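Local coordinates for drebrin (Homo sapiens, PDB 5Y1Z), which probably binds actin filaments in neurons, and carries an N-terminal domain of the ADF/cofilin family, at residues 33-38 / 44-49. Numbering follows the deposited sequence.
Sequences LYTYED and KLAASG
Leu33 and Ala47, Tyr34 and Leu45, and Thr35 and Lys44 pair across an antiparallel beta hairpin, in which strand 43-49 edges the central sheet and strand 31-36 lies next to it. Thr35 and Lys44 are a hydrogen-bonded pair, with Thr35 N giving to Lys44 O at 3.0 Å and Lys44 N to Thr35 O at 2.8 Å. At the other end Leu33 N donates to Ala47 O (2.8 Å), but Leu33 O is gripped twice, by Ala46 N at 2.7 Å and Ala47 N at 3.1 Å. The inserted residue, Ala46, directs its CB toward the other strand, where a methyl is small enough to lie against Leu33 CG and Thr35 CG2. Apolar Leu33, buried, also packs on Phe60 and Met66. Beta-branched Thr35 serves two strands: with OG1 anti to the backbone N (chi1 -171°), CG2 comes beside Lys44 CG, while OG1 bonds to Val65 O.

Tyr34 and Leu45, the non-hydrogen-bonded pair, occupy the face opposite to Leu33 and Thr35, with Lys44 O at the tyrosine ring's edge, in its plane. Leu45 runs obliquely to the ring, bringing CD1 to 4.0 Å from Tyr34 CE1, and both reach helix 12-23, where Tyr34 OH bonds to Leu15 O. Replacing Tyr34 by an alanine would probably leave a gap beside Leu45 CD1 where the ring packed against this helix, and Leu15 O without its hydroxyl partner.

Poorly ordered Glu37 crosses the Lys44 chain at about a right angle, but OE2 stays 4.2 Å from Lys44 NZ, beyond a salt bridge. Long, flexible Lys44 suits this margin: NZ donates to a water that donates to Asp38 OD1.

Ala46 and Ala47 facing the single Leu33 define a classic beta bulge, here in the edge hairpin of the ADF-homology fold.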
loop_
_atom_site.group_PDB
_atom_site.type_symbol
_atom_site.label_atom_id
_atom_site.label_comp_id
_atom_site.label_asym_id
_atom_site.label_seq_id
_atom_site.Cartn_x
_atom_site.Cartn_y
_atom_site.Cartn_z
ATOM N N LEU A 33 15.781 -6.799 -14.776
ATOM C CA LEU A 33 14.750 -5.936 -15.335
ATOM C C LEU A 33 13.399 -6.586 -15.077
ATOM O O LEU A 33 13.135 -7.701 -15.570
ATOM C CB LEU A 33 14.974 -5.730 -16.843
ATOM C CG LEU A 33 13.898 -4.932 -17.555
ATOM C CD1 LEU A 33 13.908 -3.507 -17.005
ATOM C CD2 LEU A 33 14.149 -4.974 -19.054
ATOM N N TYR A 34 12.525 -5.863 -14.379
ATOM C CA TYR A 34 11.177 -6.316 -14.032
ATOM C C TYR A 34 10.098 -5.440 -14.666
ATOM O O TYR A 34 10.342 -4.297 -15.056
ATOM C CB TYR A 34 10.964 -6.325 -12.508
ATOM C CG TYR A 34 12.078 -6.959 -11.708
ATOM C CD1 TYR A 34 12.058 -8.327 -11.450
ATOM C CD2 TYR A 34 13.136 -6.208 -11.199
ATOM C CE1 TYR A 34 13.043 -8.937 -10.722
ATOM C CE2 TYR A 34 14.145 -6.824 -10.456
ATOM C CZ TYR A 34 14.081 -8.195 -10.226
ATOM O OH TYR A 34 15.042 -8.863 -9.507
ATOM N N THR A 35 8.897 -5.998 -14.788
ATOM C CA THR A 35 7.782 -5.296 -15.421
ATOM C C THR A 35 6.481 -5.932 -14.945
ATOM O O THR A 35 6.483 -6.977 -14.288
ATOM C CB THR A 35 7.881 -5.315 -16.953
ATOM O OG1 THR A 35 6.880 -4.447 -17.510
ATOM C CG2 THR A 35 7.691 -6.730 -17.494
ATOM N N TYR A 36 5.361 -5.317 -15.313
ATOM C CA TYR A 36 4.083 -5.889 -14.914
ATOM C C TYR A 36 3.611 -6.960 -15.890
ATOM O O TYR A 36 3.867 -6.894 -17.095
ATOM C CB TYR A 36 3.013 -4.799 -14.786
ATOM C CG TYR A 36 3.367 -3.711 -13.798
ATOM C CD1 TYR A 36 4.118 -2.615 -14.175
ATOM C CD2 TYR A 36 2.952 -3.791 -12.469
ATOM C CE1 TYR A 36 4.455 -1.635 -13.267
ATOM C CE2 TYR A 36 3.284 -2.795 -11.554
ATOM C CZ TYR A 36 4.040 -1.735 -11.964
ATOM O OH TYR A 36 4.347 -0.763 -11.046
ATOM N N GLU A 37 2.908 -7.953 -15.347
ATOM C CA GLU A 37 2.204 -8.898 -16.197
ATOM C C GLU A 37 0.957 -8.245 -16.766
ATOM O O GLU A 37 0.342 -7.385 -16.133
ATOM C CB GLU A 37 1.834 -10.160 -15.434
ATOM C CG GLU A 37 1.903 -11.390 -16.308
ATOM C CD GLU A 37 2.410 -12.606 -15.570
ATOM O OE1 GLU A 37 1.977 -12.814 -14.413
ATOM O OE2 GLU A 37 3.214 -13.368 -16.159
ATOM N N ASP A 38 0.599 -8.645 -17.983
ATOM C CA ASP A 38 -0.457 -7.961 -18.720
ATOM C C ASP A 38 -1.763 -7.980 -17.940
ATOM O O ASP A 38 -2.153 -9.004 -17.371
ATOM C CB ASP A 38 -0.653 -8.610 -20.084
ATOM C CG ASP A 38 0.662 -8.859 -20.805
ATOM O OD1 ASP A 38 1.646 -8.091 -20.606
ATOM O OD2 ASP A 38 0.705 -9.852 -21.565
ATOM N N LYS A 44 6.814 -9.171 -12.628
ATOM C CA LYS A 44 7.447 -10.359 -13.186
ATOM C C LYS A 44 8.848 -9.995 -13.672
ATOM O O LYS A 44 9.176 -8.825 -13.906
ATOM C CB LYS A 44 6.580 -10.982 -14.299
ATOM C CG LYS A 44 6.608 -10.238 -15.636
ATOM C CD LYS A 44 5.744 -10.936 -16.701
ATOM C CE LYS A 44 6.519 -11.414 -17.898
ATOM N NZ LYS A 44 5.572 -11.409 -19.052
ATOM N N LEU A 45 9.691 -11.010 -13.777
ATOM C CA LEU A 45 11.028 -10.788 -14.275
ATOM C C LEU A 45 10.964 -10.745 -15.795
ATOM O O LEU A 45 10.330 -11.596 -16.427
ATOM C CB LEU A 45 11.964 -11.891 -13.784
ATOM C CG LEU A 45 13.256 -12.021 -14.570
ATOM C CD1 LEU A 45 14.109 -10.871 -14.072
ATOM C CD2 LEU A 45 13.948 -13.326 -14.264
ATOM N N ALA A 46 11.538 -9.697 -16.377
ATOM C CA ALA A 46 11.538 -9.537 -17.823
ATOM C C ALA A 46 12.824 -10.037 -18.429
ATOM O O ALA A 46 12.804 -10.736 -19.446
ATOM C CB ALA A 46 11.357 -8.073 -18.202
ATOM N N ALA A 47 13.942 -9.681 -17.810
ATOM C CA ALA A 47 15.229 -10.122 -18.319
ATOM C C ALA A 47 16.270 -9.850 -17.243
ATOM O O ALA A 47 15.990 -9.221 -16.223
ATOM C CB ALA A 47 15.572 -9.416 -19.631
ATOM N N SER A 48 17.493 -10.291 -17.507
ATOM C CA SER A 48 18.594 -10.077 -16.585
ATOM C C SER A 48 19.876 -10.385 -17.344
ATOM O O SER A 48 19.856 -11.093 -18.356
ATOM C CB SER A 48 18.458 -10.975 -15.353
ATOM O OG SER A 48 18.473 -12.345 -15.739
ATOM N N GLY A 49 20.981 -9.813 -16.884
ATOM C CA GLY A 49 22.216 -10.067 -17.586
ATOM C C GLY A 49 23.379 -9.275 -17.029
ATOM O O GLY A 49 23.323 -8.692 -15.936
HETATM O O HOH W 1 4.312 -9.206 -20.103
#